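Local atomic coordinates of probable csgAB operon transcriptional regulatory protein (Salmonella typhimurium, PDB entry 5XP0), a protein that acts as the master regulator of curli fimbriae expression, being needed for transcription of the csgAB operon and promoting biofilm formation. Residues B[33-36]-B[37-41]; B[47-50]-B[51-54]; B[76-79]-B[80-84]; B[98-102]-B[103-107]; B[123-126]-B[127-131]. All blocks are in the same frame, centred on the assembly; numbering follows the deposited sequence.

Contact 1: B[33-36]-B[37-41]; sequences LLQH and LKQSL
S40 and H36 meet twice along one helical turn: the serine hydroxyl binds the histidine's backbone oxygen and also lies over one face of its imidazole. OG donates to H36 O at 2.8 Å, while S40 N reaches that same oxygen at 2.9 Å from the opposite face of the carbonyl plane, so two bonds grip one acceptor. The serine torsion turns OG back beside its own backbone N (chi1 -57°), within range of the preceding turn; OG stands 3.5 Å above the imidazole plane, nearer the rim than the centre. L33 and L37 form the buried pair, slanting across each other with L33 CD1 4.0 Å from L37 CG. L34 CG meets CD of the partly exposed K38 at 3.9 Å. Q35 and Q39 run side by side in the same direction, their amide planes 62° apart. L34 and L37 continue inward onto strand 19-24, as expected of an amphipathic helix in the beta-alpha-beta crossover 19-24, 28-41, 45-49 of a CheY-like receiver domain.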
loop_
_atom_site.group_PDB
_atom_site.type_symbol
_atom_site.label_atom_id
_atom_site.label_comp_id
_atom_site.label_asym_id
_atom_site.label_seq_id
_atom_site.Cartn_x
_atom_site.Cartn_y
_atom_site.Cartn_z
ATOM N N LEU B 33 -6.331 0.487 -0.375
ATOM C CA LEU B 33 -6.577 1.816 0.182
ATOM C C LEU B 33 -7.418 2.642 -0.773
ATOM O O LEU B 33 -8.383 3.289 -0.370
ATOM C CB LEU B 33 -5.273 2.553 0.474
ATOM C CG LEU B 33 -5.458 3.993 0.970
ATOM C CD1 LEU B 33 -6.160 4.131 2.300
ATOM C CD2 LEU B 33 -4.082 4.620 1.087
ATOM N N LEU B 34 -7.079 2.621 -2.052
ATOM C CA LEU B 34 -7.863 3.413 -2.999
ATOM C C LEU B 34 -9.338 2.988 -3.003
ATOM O O LEU B 34 -10.253 3.818 -3.044
ATOM C CB LEU B 34 -7.255 3.280 -4.373
ATOM C CG LEU B 34 -8.015 4.102 -5.424
ATOM C CD1 LEU B 34 -7.917 5.599 -5.177
ATOM C CD2 LEU B 34 -7.502 3.718 -6.782
ATOM N N GLN B 35 -9.596 1.699 -3.034
ATOM C CA GLN B 35 -10.989 1.264 -3.049
ATOM C C GLN B 35 -11.714 1.719 -1.792
ATOM O O GLN B 35 -12.898 2.086 -1.836
ATOM C CB GLN B 35 -11.074 -0.250 -3.193
ATOM C CG GLN B 35 -10.756 -0.757 -4.595
ATOM C CD GLN B 35 -11.275 -2.167 -4.835
ATOM O OE1 GLN B 35 -12.255 -2.598 -4.222
ATOM N NE2 GLN B 35 -10.612 -2.894 -5.726
ATOM N N HIS B 36 -11.032 1.655 -0.654
ATOM C CA HIS B 36 -11.645 2.081 0.596
ATOM C C HIS B 36 -11.971 3.566 0.555
ATOM O O HIS B 36 -13.050 3.985 0.965
ATOM C CB HIS B 36 -10.716 1.768 1.757
ATOM C CG HIS B 36 -11.294 2.147 3.074
ATOM N ND1 HIS B 36 -10.743 3.114 3.877
ATOM C CD2 HIS B 36 -12.397 1.706 3.714
ATOM C CE1 HIS B 36 -11.470 3.239 4.970
ATOM N NE2 HIS B 36 -12.477 2.390 4.899
ATOM N N LEU B 37 -11.073 4.376 0.018
ATOM C CA LEU B 37 -11.354 5.806 -0.048
ATOM C C LEU B 37 -12.476 6.090 -1.033
ATOM O O LEU B 37 -13.369 6.893 -0.753
ATOM C CB LEU B 37 -10.069 6.576 -0.414
ATOM C CG LEU B 37 -8.912 6.475 0.572
ATOM C CD1 LEU B 37 -7.737 7.316 0.128
ATOM C CD2 LEU B 37 -9.346 6.955 1.963
ATOM N N LYS B 38 -12.471 5.415 -2.180
ATOM C CA LYS B 38 -13.517 5.640 -3.165
ATOM C C LYS B 38 -14.868 5.310 -2.581
ATOM O O LYS B 38 -15.832 6.064 -2.758
ATOM C CB LYS B 38 -13.262 4.809 -4.433
ATOM C CG LYS B 38 -12.172 5.386 -5.312
ATOM C CD LYS B 38 -11.784 4.409 -6.395
ATOM C CE LYS B 38 -12.919 4.139 -7.342
ATOM N NZ LYS B 38 -12.505 3.158 -8.381
ATOM N N GLN B 39 -14.963 4.171 -1.888
ATOM C CA GLN B 39 -16.250 3.757 -1.343
ATOM C C GLN B 39 -16.662 4.629 -0.172
ATOM O O GLN B 39 -17.835 4.973 -0.037
ATOM C CB GLN B 39 -16.198 2.299 -0.898
ATOM C CG GLN B 39 -16.201 1.312 -2.028
ATOM C CD GLN B 39 -15.819 -0.077 -1.565
ATOM O OE1 GLN B 39 -15.705 -0.333 -0.364
ATOM N NE2 GLN B 39 -15.631 -0.984 -2.511
ATOM N N SER B 40 -15.714 5.029 0.668
ATOM C CA SER B 40 -16.081 5.840 1.812
ATOM C C SER B 40 -16.459 7.244 1.388
ATOM O O SER B 40 -17.297 7.871 2.032
ATOM C CB SER B 40 -14.918 5.924 2.804
ATOM O OG SER B 40 -14.514 4.652 3.223
ATOM N N LEU B 41 -15.816 7.767 0.352
ATOM C CA LEU B 41 -16.068 9.126 -0.094
ATOM C C LEU B 41 -17.075 9.211 -1.228
ATOM O O LEU B 41 -17.492 10.316 -1.555
ATOM C CB LEU B 41 -14.770 9.782 -0.583
ATOM C CG LEU B 41 -13.682 9.872 0.510
ATOM C CD1 LEU B 41 -12.314 10.137 -0.096
ATOM C CD2 LEU B 41 -14.034 10.945 1.523
#

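Contact 2: B[47-50]-B[51-54]; sequences LHNI and QRSL
The chain leaves strand 45-49 through a type I beta turn from N49 to R52, closed by R52 N donating to N49 O at 2.7 Å. It is the exit from an outermost strand of the parallel sheet in this receiver domain, and the N49 side chain reinforces it. With CG anti to the backbone N (chi1 -168°), its OD1 swings forward over the turn and accepts from Q51 N at 2.9 Å, as in an Asx turn; the donor stands above the amide plane. N49 therefore receives one N-H through its backbone and another through its side chain. H48 reaches further along the chain: NE2 donates to R52 O at 2.8 Å with an N-H...O angle of 159°, and the acceptor lies near the imidazole plane, although the donor stands well above the R52 carbonyl plane. The same ring edge faces S53 O. The hydrogen bond to R52 O holds the ring's rotation, turning one face to L54. Within the turn, I50 O is bonded to W78 of helix 72-83; farther on, L54 packs on W78. The CH-pi contact completes the cluster, L54 CD2 sitting 4.1 Å from the H48 ring centroid and 13° off its normal.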
loop_
_atom_site.group_PDB
_atom_site.type_symbol
_atom_site.label_atom_id
_atom_site.label_comp_id
_atom_site.label_asym_id
_atom_site.label_seq_id
_atom_site.Cartn_x
_atom_site.Cartn_y
_atom_site.Cartn_z
ATOM N N LEU B 47 -5.091 4.869 -9.446
ATOM C CA LEU B 47 -3.748 4.679 -8.928
ATOM C C LEU B 47 -2.758 5.037 -10.019
ATOM O O LEU B 47 -2.946 4.646 -11.165
ATOM C CB LEU B 47 -3.596 3.217 -8.539
ATOM C CG LEU B 47 -2.545 2.711 -7.572
ATOM C CD1 LEU B 47 -2.868 1.240 -7.260
ATOM C CD2 LEU B 47 -1.172 2.823 -8.193
ATOM N N HIS B 48 -1.701 5.751 -9.683
ATOM C CA HIS B 48 -0.654 6.033 -10.669
ATOM C C HIS B 48 0.718 5.755 -10.075
ATOM O O HIS B 48 1.031 6.234 -8.987
ATOM C CB HIS B 48 -0.723 7.475 -11.164
ATOM C CG HIS B 48 0.375 7.834 -12.114
ATOM N ND1 HIS B 48 0.274 7.636 -13.473
ATOM C CD2 HIS B 48 1.616 8.335 -11.897
ATOM C CE1 HIS B 48 1.381 8.052 -14.060
ATOM N NE2 HIS B 48 2.214 8.476 -13.125
ATOM N N ASN B 49 1.562 5.043 -10.826
ATOM C CA ASN B 49 2.910 4.715 -10.384
ATOM C C ASN B 49 3.745 5.985 -10.243
ATOM O O ASN B 49 4.037 6.656 -11.244
ATOM C CB ASN B 49 3.581 3.802 -11.406
ATOM C CG ASN B 49 4.856 3.195 -10.874
ATOM O OD1 ASN B 49 5.537 3.773 -10.013
ATOM N ND2 ASN B 49 5.160 2.004 -11.343
ATOM N N ILE B 50 4.171 6.272 -9.013
ATOM C CA ILE B 50 4.975 7.451 -8.682
ATOM C C ILE B 50 6.256 7.518 -9.484
ATOM O O ILE B 50 6.823 8.612 -9.673
ATOM C CB ILE B 50 5.280 7.441 -7.175
ATOM C CG1 ILE B 50 5.916 8.764 -6.765
ATOM C CG2 ILE B 50 6.193 6.237 -6.788
ATOM C CD1 ILE B 50 5.917 8.987 -5.248
ATOM N N GLN B 51 6.739 6.377 -9.957
ATOM C CA GLN B 51 7.947 6.364 -10.777
ATOM C C GLN B 51 7.654 6.502 -12.253
ATOM O O GLN B 51 8.593 6.494 -13.051
ATOM C CB GLN B 51 8.773 5.104 -10.503
ATOM C CG GLN B 51 9.184 5.050 -9.053
ATOM C CD GLN B 51 10.420 4.227 -8.806
ATOM O OE1 GLN B 51 11.435 4.748 -8.335
ATOM N NE2 GLN B 51 10.356 2.946 -9.123
ATOM N N ARG B 52 6.395 6.653 -12.650
ATOM C CA ARG B 52 6.093 6.870 -14.055
ATOM C C ARG B 52 5.564 8.274 -14.287
ATOM O O ARG B 52 4.928 8.878 -13.418
ATOM C CB ARG B 52 5.126 5.823 -14.595
ATOM C CG ARG B 52 5.864 4.490 -14.736
ATOM C CD ARG B 52 5.202 3.455 -15.623
ATOM N NE ARG B 52 6.012 2.234 -15.644
ATOM C CZ ARG B 52 7.111 2.072 -16.380
ATOM N NH1 ARG B 52 7.546 3.050 -17.164
ATOM N NH2 ARG B 52 7.787 0.932 -16.332
ATOM N N SER B 53 5.907 8.804 -15.461
ATOM C CA SER B 53 5.496 10.132 -15.855
ATOM C C SER B 53 4.003 10.175 -16.105
ATOM O O SER B 53 3.368 9.163 -16.376
ATOM C CB SER B 53 6.245 10.573 -17.122
ATOM O OG SER B 53 6.038 9.655 -18.191
ATOM N N LEU B 54 3.438 11.370 -16.010
ATOM C CA LEU B 54 2.028 11.545 -16.312
ATOM C C LEU B 54 1.817 12.787 -17.160
ATOM O O LEU B 54 2.338 13.860 -16.840
ATOM C CB LEU B 54 1.212 11.646 -15.026
ATOM C CG LEU B 54 -0.295 11.761 -15.207
ATOM C CD1 LEU B 54 -0.840 10.807 -16.303
ATOM C CD2 LEU B 54 -0.956 11.494 -13.876
#

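Contact 3: B[76-79]-B[80-84]; sequences HYWQ and DNLSR
L82 packs against the edge of the W78 indole on the buried flank of the helix, its CG near the ring plane and 4.1 Å from W78 CE3. The leucine is drawn close by the backbone too: L82 N donates to W78 O at 3.1 Å, and its CB and CG lie against that same carbonyl. Both side chains rest on M65 of strand 61-66. The indole is held at its far end as well, NE1 donating to I50 O, which fixes the rotation of the ring, while Y77 CE2 lies 3.7 Å above the centre of the indole face. N81 lies beside the two aromatic residues, its CG over one face of the Y77 ring; chi1 of 52° puts CG between the backbone N and the carbonyl carbon. Which way round the N81 amide lies is doubtful.

The opposite flank is looser and faces solvent. Here D80 N bonds to H76 O at 2.8 Å, but the contact is mainly backbone. S83 OG turns back to D80 O at 2.8 Å, adding a side-chain bond to the backbone ones, and the salt bridge from R84 NH1 to D80 OD1 is long, at 3.6 Å. Such a division between an apolar inner face and a polar outer one is characteristic of the amphipathic helix in a beta-alpha-beta crossover, here joining strands 61-66 and 90-94 of the receiver domain.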
loop_
_atom_site.group_PDB
_atom_site.type_symbol
_atom_site.label_atom_id
_atom_site.label_comp_id
_atom_site.label_asym_id
_atom_site.label_seq_id
_atom_site.Cartn_x
_atom_site.Cartn_y
_atom_site.Cartn_z
ATOM N N HIS B 76 11.065 16.545 -6.648
ATOM C CA HIS B 76 11.275 17.578 -7.647
ATOM C C HIS B 76 10.470 17.299 -8.910
ATOM O O HIS B 76 9.915 18.220 -9.525
ATOM C CB HIS B 76 12.759 17.691 -7.987
ATOM C CG HIS B 76 13.048 18.752 -8.996
ATOM N ND1 HIS B 76 13.520 18.466 -10.258
ATOM C CD2 HIS B 76 12.890 20.096 -8.947
ATOM C CE1 HIS B 76 13.663 19.590 -10.936
ATOM N NE2 HIS B 76 13.288 20.594 -10.162
ATOM N N TYR B 77 10.474 16.054 -9.368
ATOM C CA TYR B 77 9.722 15.745 -10.573
ATOM C C TYR B 77 8.236 16.018 -10.363
ATOM O O TYR B 77 7.616 16.743 -11.145
ATOM C CB TYR B 77 9.931 14.296 -10.997
ATOM C CG TYR B 77 9.018 13.975 -12.134
ATOM C CD1 TYR B 77 9.359 14.316 -13.431
ATOM C CD2 TYR B 77 7.797 13.380 -11.911
ATOM C CE1 TYR B 77 8.526 14.047 -14.478
ATOM C CE2 TYR B 77 6.957 13.116 -12.934
ATOM C CZ TYR B 77 7.328 13.456 -14.229
ATOM O OH TYR B 77 6.497 13.185 -15.266
ATOM N N TRP B 78 7.657 15.499 -9.271
ATOM C CA TRP B 78 6.228 15.704 -9.080
ATOM C C TRP B 78 5.905 17.149 -8.742
ATOM O O TRP B 78 4.855 17.631 -9.170
ATOM C CB TRP B 78 5.673 14.736 -8.032
ATOM C CG TRP B 78 5.594 13.406 -8.644
ATOM C CD1 TRP B 78 6.366 12.314 -8.382
ATOM C CD2 TRP B 78 4.718 13.039 -9.718
ATOM N NE1 TRP B 78 6.024 11.274 -9.236
ATOM C CE2 TRP B 78 5.004 11.704 -10.054
ATOM C CE3 TRP B 78 3.720 13.720 -10.427
ATOM C CZ2 TRP B 78 4.313 11.030 -11.048
ATOM C CZ3 TRP B 78 3.042 13.050 -11.413
ATOM C CH2 TRP B 78 3.348 11.720 -11.724
ATOM N N GLN B 79 6.774 17.862 -7.997
ATOM C CA GLN B 79 6.555 19.296 -7.802
ATOM C C GLN B 79 6.615 20.038 -9.136
ATOM O O GLN B 79 5.776 20.902 -9.410
ATOM C CB GLN B 79 7.575 19.888 -6.833
ATOM C CG GLN B 79 7.254 19.584 -5.356
ATOM C CD GLN B 79 8.333 20.064 -4.400
ATOM O OE1 GLN B 79 9.451 20.399 -4.813
ATOM N NE2 GLN B 79 8.007 20.097 -3.122
ATOM N N ASP B 80 7.577 19.680 -9.993
ATOM C CA ASP B 80 7.764 20.395 -11.258
ATOM C C ASP B 80 6.561 20.201 -12.180
ATOM O O ASP B 80 5.994 21.171 -12.684
ATOM C CB ASP B 80 9.053 19.917 -11.942
ATOM C CG ASP B 80 9.393 20.708 -13.220
ATOM O OD1 ASP B 80 8.838 21.804 -13.413
ATOM O OD2 ASP B 80 10.221 20.233 -14.027
ATOM N N ASN B 81 6.119 18.963 -12.398
ATOM C CA ASN B 81 5.071 18.834 -13.409
ATOM C C ASN B 81 3.671 19.096 -12.859
ATOM O O ASN B 81 2.804 19.517 -13.629
ATOM C CB ASN B 81 5.127 17.479 -14.106
ATOM C CG ASN B 81 5.136 16.360 -13.166
ATOM O OD1 ASN B 81 5.418 16.535 -11.989
ATOM N ND2 ASN B 81 4.806 15.178 -13.663
ATOM N N LEU B 82 3.431 18.961 -11.550
ATOM C CA LEU B 82 2.117 19.351 -11.044
ATOM C C LEU B 82 1.941 20.866 -11.000
ATOM O O LEU B 82 0.820 21.359 -11.155
ATOM C CB LEU B 82 1.874 18.720 -9.676
ATOM C CG LEU B 82 1.735 17.201 -9.727
ATOM C CD1 LEU B 82 1.644 16.585 -8.343
ATOM C CD2 LEU B 82 0.502 16.836 -10.498
ATOM N N SER B 83 3.027 21.636 -10.868
ATOM C CA SER B 83 2.906 23.093 -10.905
ATOM C C SER B 83 2.557 23.611 -12.299
ATOM O O SER B 83 1.955 24.684 -12.428
ATOM C CB SER B 83 4.200 23.751 -10.433
ATOM O OG SER B 83 5.238 23.506 -11.364
ATOM N N ARG B 84 2.888 22.883 -13.302
ATOM C CA ARG B 84 2.538 23.244 -14.644
ATOM C C ARG B 84 1.047 23.185 -14.813
ATOM O O ARG B 84 0.498 23.684 -15.745
ATOM C CB ARG B 84 3.144 22.253 -15.609
ATOM C CG ARG B 84 3.789 22.831 -16.814
ATOM C CD ARG B 84 5.206 22.325 -16.973
ATOM N NE ARG B 84 5.209 20.901 -17.274
ATOM C CZ ARG B 84 6.229 20.113 -17.036
ATOM N NH1 ARG B 84 7.341 20.605 -16.515
ATOM N NH2 ARG B 84 6.134 18.835 -17.329
#

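Contact 4: B[98-102]-B[103-107]; sequences DDYPY and REIEN
E104 lays its CB over one face of the Y100 ring, a CH-pi contact 3.9 Å from the ring centroid, and the two side chains cross at about a right angle. I105 also approaches the ring, its CG1 3.5 Å from Y100 CD2. Y100 CG is anti to the backbone N (chi1 -175°), which places the ring against both residues. P101 comes next: its CD meets E104 CG at 3.6 Å, and its CB lies over a face of the R103 guanidinium. These contacts gather at a helix start, where P101 is the N-cap residue and its carbonyl oxygen receives I105 N at 3.1 Å, in the carbonyl plane, together with a weak bond from E104 N. Helix 102-107 belongs to the CheY-like receiver domain and leads toward strand 111-114, onto which I105 packs. Farther out, the Y100 hydroxyl bonds to W108 NE1, holding the far end of the ring on which E104 and I105 pack. Y102, whose CD1 is 4.2 Å from I105 CD1, has its hydroxyl bonded to K141 NZ of helix 140-147.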
loop_
_atom_site.group_PDB
_atom_site.type_symbol
_atom_site.label_atom_id
_atom_site.label_comp_id
_atom_site.label_asym_id
_atom_site.label_seq_id
_atom_site.Cartn_x
_atom_site.Cartn_y
_atom_site.Cartn_z
ATOM N N ASP B 98 7.045 12.298 10.025
ATOM C CA ASP B 98 7.058 13.272 11.093
ATOM C C ASP B 98 8.246 14.166 10.793
ATOM O O ASP B 98 9.260 13.700 10.269
ATOM C CB ASP B 98 7.185 12.592 12.457
ATOM C CG ASP B 98 6.018 11.668 12.752
ATOM O OD1 ASP B 98 4.874 12.162 12.843
ATOM O OD2 ASP B 98 6.239 10.443 12.873
ATOM N N ASP B 99 8.099 15.456 11.035
ATOM C CA ASP B 99 9.207 16.407 10.922
ATOM C C ASP B 99 9.690 16.580 9.475
ATOM O O ASP B 99 10.796 17.085 9.242
ATOM C CB ASP B 99 10.403 16.064 11.834
ATOM C CG ASP B 99 11.155 14.807 11.421
ATOM O OD1 ASP B 99 11.277 13.894 12.265
ATOM O OD2 ASP B 99 11.600 14.715 10.254
ATOM N N TYR B 100 8.920 16.140 8.482
ATOM C CA TYR B 100 9.115 16.702 7.157
ATOM C C TYR B 100 8.979 18.208 7.331
ATOM O O TYR B 100 7.981 18.659 7.929
ATOM C CB TYR B 100 8.083 16.161 6.170
ATOM C CG TYR B 100 8.229 16.576 4.727
ATOM C CD1 TYR B 100 9.412 16.389 4.038
ATOM C CD2 TYR B 100 7.160 17.139 4.047
ATOM C CE1 TYR B 100 9.531 16.769 2.714
ATOM C CE2 TYR B 100 7.274 17.536 2.738
ATOM C CZ TYR B 100 8.450 17.329 2.060
ATOM O OH TYR B 100 8.555 17.719 0.732
ATOM N N PRO B 101 9.963 19.010 6.918
ATOM C CA PRO B 101 9.954 20.423 7.324
ATOM C C PRO B 101 8.791 21.200 6.724
ATOM O O PRO B 101 8.351 20.951 5.605
ATOM C CB PRO B 101 11.301 20.956 6.816
ATOM C CG PRO B 101 12.163 19.750 6.654
ATOM C CD PRO B 101 11.236 18.638 6.270
ATOM N N TYR B 102 8.298 22.163 7.498
ATOM C CA TYR B 102 7.252 23.058 7.019
ATOM C C TYR B 102 7.674 23.793 5.755
ATOM O O TYR B 102 6.867 24.003 4.839
ATOM C CB TYR B 102 6.915 24.066 8.108
ATOM C CG TYR B 102 6.078 23.532 9.235
ATOM C CD1 TYR B 102 5.755 22.185 9.344
ATOM C CD2 TYR B 102 5.561 24.417 10.180
ATOM C CE1 TYR B 102 4.958 21.727 10.392
ATOM C CE2 TYR B 102 4.780 23.981 11.206
ATOM C CZ TYR B 102 4.472 22.657 11.317
ATOM O OH TYR B 102 3.682 22.285 12.368
ATOM N N ARG B 103 8.928 24.220 5.704
ATOM C CA ARG B 103 9.453 24.889 4.517
ATOM C C ARG B 103 9.314 24.007 3.284
ATOM O O ARG B 103 9.076 24.511 2.174
ATOM C CB ARG B 103 10.933 25.230 4.715
ATOM C CG ARG B 103 11.308 25.747 6.102
ATOM C CD ARG B 103 12.810 25.982 6.220
ATOM N NE ARG B 103 13.581 24.745 6.078
ATOM C CZ ARG B 103 14.001 23.989 7.090
ATOM N NH1 ARG B 103 13.735 24.323 8.347
ATOM N NH2 ARG B 103 14.698 22.888 6.845
ATOM N N GLU B 104 9.436 22.700 3.460
ATOM C CA GLU B 104 9.301 21.780 2.326
ATOM C C GLU B 104 7.843 21.590 1.939
ATOM O O GLU B 104 7.506 21.563 0.757
ATOM C CB GLU B 104 9.924 20.419 2.649
ATOM C CG GLU B 104 11.369 20.466 3.121
ATOM C CD GLU B 104 12.195 21.432 2.332
ATOM O OE1 GLU B 104 12.052 21.460 1.095
ATOM O OE2 GLU B 104 12.981 22.180 2.949
ATOM N N ILE B 105 6.967 21.432 2.923
ATOM C CA ILE B 105 5.546 21.328 2.624
ATOM C C ILE B 105 5.070 22.529 1.807
ATOM O O ILE B 105 4.358 22.379 0.807
ATOM C CB ILE B 105 4.761 21.188 3.929
ATOM C CG1 ILE B 105 5.066 19.847 4.556
ATOM C CG2 ILE B 105 3.284 21.368 3.677
ATOM C CD1 ILE B 105 4.742 19.779 6.024
ATOM N N GLU B 106 5.437 23.739 2.234
ATOM C CA GLU B 106 4.997 24.946 1.538
ATOM C C GLU B 106 5.428 24.960 0.088
ATOM O O GLU B 106 4.733 25.544 -0.752
ATOM C CB GLU B 106 5.546 26.198 2.229
ATOM C CG GLU B 106 5.015 27.537 1.707
ATOM C CD GLU B 106 5.794 28.083 0.501
ATOM O OE1 GLU B 106 6.985 27.730 0.304
ATOM O OE2 GLU B 106 5.223 28.914 -0.229
ATOM N N ASN B 107 6.582 24.369 -0.222
ATOM C CA ASN B 107 7.054 24.396 -1.604
ATOM C C ASN B 107 6.274 23.471 -2.522
ATOM O O ASN B 107 6.443 23.551 -3.738
ATOM C CB ASN B 107 8.534 24.034 -1.656
ATOM C CG ASN B 107 9.381 25.209 -2.032
ATOM O OD1 ASN B 107 9.617 25.460 -3.212
ATOM N ND2 ASN B 107 9.810 25.971 -1.038
#

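Contact 5: B[123-126]-B[127-131]; sequences HVVS and GLQGI
G127 opens its half of the helix by donating its N-H to H123 O at 3.0 Å, a turn made with backbone alone. L128 follows and brings in the apolar pair: its CD1 lies 4.1 Å from V124 CG1, the two side chains running alongside each other in the same direction, while L128 N bonds to V124 O at 3.0 Å, nearly in line with the carbonyl. V124 CG1 is anti to the backbone N (chi1 175°), which carries this methyl forward along the helix to the leucine. At Q129 the contact turns to the more exposed flank. Its N-H takes V125 O at 2.8 Å, and its chain, extended beyond CG, passes over that carbonyl to place CD 3.8 Å from V125 CG1; the amide oxygen approaches S126 CA at 3.5 Å. G130 returns to backbone contact, its N-H donating to S126 O at 3.1 Å. I131 lies one turn beyond L128 and packs inward onto strands 61-66 and 90-94. L128 likewise reaches L64 of strand 61-66, while V125, L128 and Q129 meet helix 28-41 through H36, L37 and L41, and V124 packs on L28 of the second subunit.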
loop_
_atom_site.group_PDB
_atom_site.type_symbol
_atom_site.label_atom_id
_atom_site.label_comp_id
_atom_site.label_asym_id
_atom_site.label_seq_id
_atom_site.Cartn_x
_atom_site.Cartn_y
_atom_site.Cartn_z
ATOM N N HIS B 123 -9.177 8.607 10.365
ATOM C CA HIS B 123 -8.494 9.904 10.347
ATOM C C HIS B 123 -8.391 10.438 8.912
ATOM O O HIS B 123 -8.693 11.607 8.619
ATOM C CB HIS B 123 -7.091 9.671 10.950
ATOM C CG HIS B 123 -6.531 10.781 11.788
ATOM N ND1 HIS B 123 -5.607 11.686 11.314
ATOM C CD2 HIS B 123 -6.666 11.049 13.110
ATOM C CE1 HIS B 123 -5.245 12.502 12.290
ATOM N NE2 HIS B 123 -5.879 12.141 13.389
ATOM N N VAL B 124 -7.923 9.588 7.996
ATOM C CA VAL B 124 -7.660 10.057 6.646
ATOM C C VAL B 124 -8.962 10.269 5.875
ATOM O O VAL B 124 -9.110 11.281 5.175
ATOM C CB VAL B 124 -6.681 9.104 5.949
ATOM C CG1 VAL B 124 -6.471 9.474 4.503
ATOM C CG2 VAL B 124 -5.349 9.179 6.695
ATOM N N VAL B 125 -9.932 9.346 5.993
ATOM C CA VAL B 125 -11.256 9.572 5.387
ATOM C C VAL B 125 -11.820 10.902 5.844
ATOM O O VAL B 125 -12.354 11.693 5.051
ATOM C CB VAL B 125 -12.226 8.435 5.748
ATOM C CG1 VAL B 125 -13.697 8.818 5.455
ATOM C CG2 VAL B 125 -11.833 7.158 5.003
ATOM N N SER B 126 -11.771 11.138 7.148
ATOM C CA SER B 126 -12.352 12.367 7.687
ATOM C C SER B 126 -11.663 13.597 7.111
ATOM O O SER B 126 -12.314 14.578 6.753
ATOM C CB SER B 126 -12.268 12.349 9.206
ATOM O OG SER B 126 -13.326 11.573 9.739
ATOM N N GLY B 127 -10.350 13.554 6.971
ATOM C CA GLY B 127 -9.660 14.678 6.362
ATOM C C GLY B 127 -10.089 14.906 4.929
ATOM O O GLY B 127 -10.308 16.043 4.512
ATOM N N LEU B 128 -10.213 13.823 4.152
ATOM C CA LEU B 128 -10.617 13.953 2.760
ATOM C C LEU B 128 -12.062 14.417 2.628
ATOM O O LEU B 128 -12.393 15.135 1.678
ATOM C CB LEU B 128 -10.395 12.610 2.027
ATOM C CG LEU B 128 -8.906 12.283 1.854
ATOM C CD1 LEU B 128 -8.689 10.863 1.312
ATOM C CD2 LEU B 128 -8.237 13.283 0.933
ATOM N N GLN B 129 -12.932 14.029 3.556
ATOM C CA GLN B 129 -14.275 14.577 3.541
ATOM C C GLN B 129 -14.218 16.085 3.725
ATOM O O GLN B 129 -14.974 16.828 3.091
ATOM C CB GLN B 129 -15.119 13.922 4.635
ATOM C CG GLN B 129 -15.482 12.478 4.404
ATOM C CD GLN B 129 -16.057 11.829 5.647
ATOM O OE1 GLN B 129 -15.673 12.162 6.771
ATOM N NE2 GLN B 129 -16.988 10.903 5.454
ATOM N N GLY B 130 -13.274 16.562 4.545
ATOM C CA GLY B 130 -13.064 18.000 4.653
ATOM C C GLY B 130 -12.618 18.644 3.352
ATOM O O GLY B 130 -13.080 19.739 2.997
ATOM N N ILE B 131 -11.705 17.987 2.624
ATOM C CA ILE B 131 -11.218 18.566 1.372
ATOM C C ILE B 131 -12.359 18.717 0.388
ATOM O O ILE B 131 -12.466 19.728 -0.320
ATOM C CB ILE B 131 -10.080 17.717 0.763
ATOM C CG1 ILE B 131 -8.761 17.930 1.490
ATOM C CG2 ILE B 131 -9.841 18.134 -0.693
ATOM C CD1 ILE B 131 -8.698 17.344 2.827
#

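The five contacts follow one another along one receiver domain, and four direct junctions join them in one continuous row, 5-1-2-3-4. Contacts 1 and 5, with centres about 11 Å apart, join two neighbouring helices: L41 CD2 lies 3.6 Å from Q129 CG, and L37 CD1 lies 3.9 Å from L128 CD1. Contacts 2 and 3 have centres about 12 Å apart and pack together where S53 CB lies 3.2 Å from Y77 OH. L34 packs on L47 to connect contacts 1 and 2, and Q79 brings contact 3 against contact 4 at N107. Contacts 1 and 3 lie on opposite sides of the chain's centre, about 26 Å apart between centres. Both contact 1 and contact 5 also touch the second subunit.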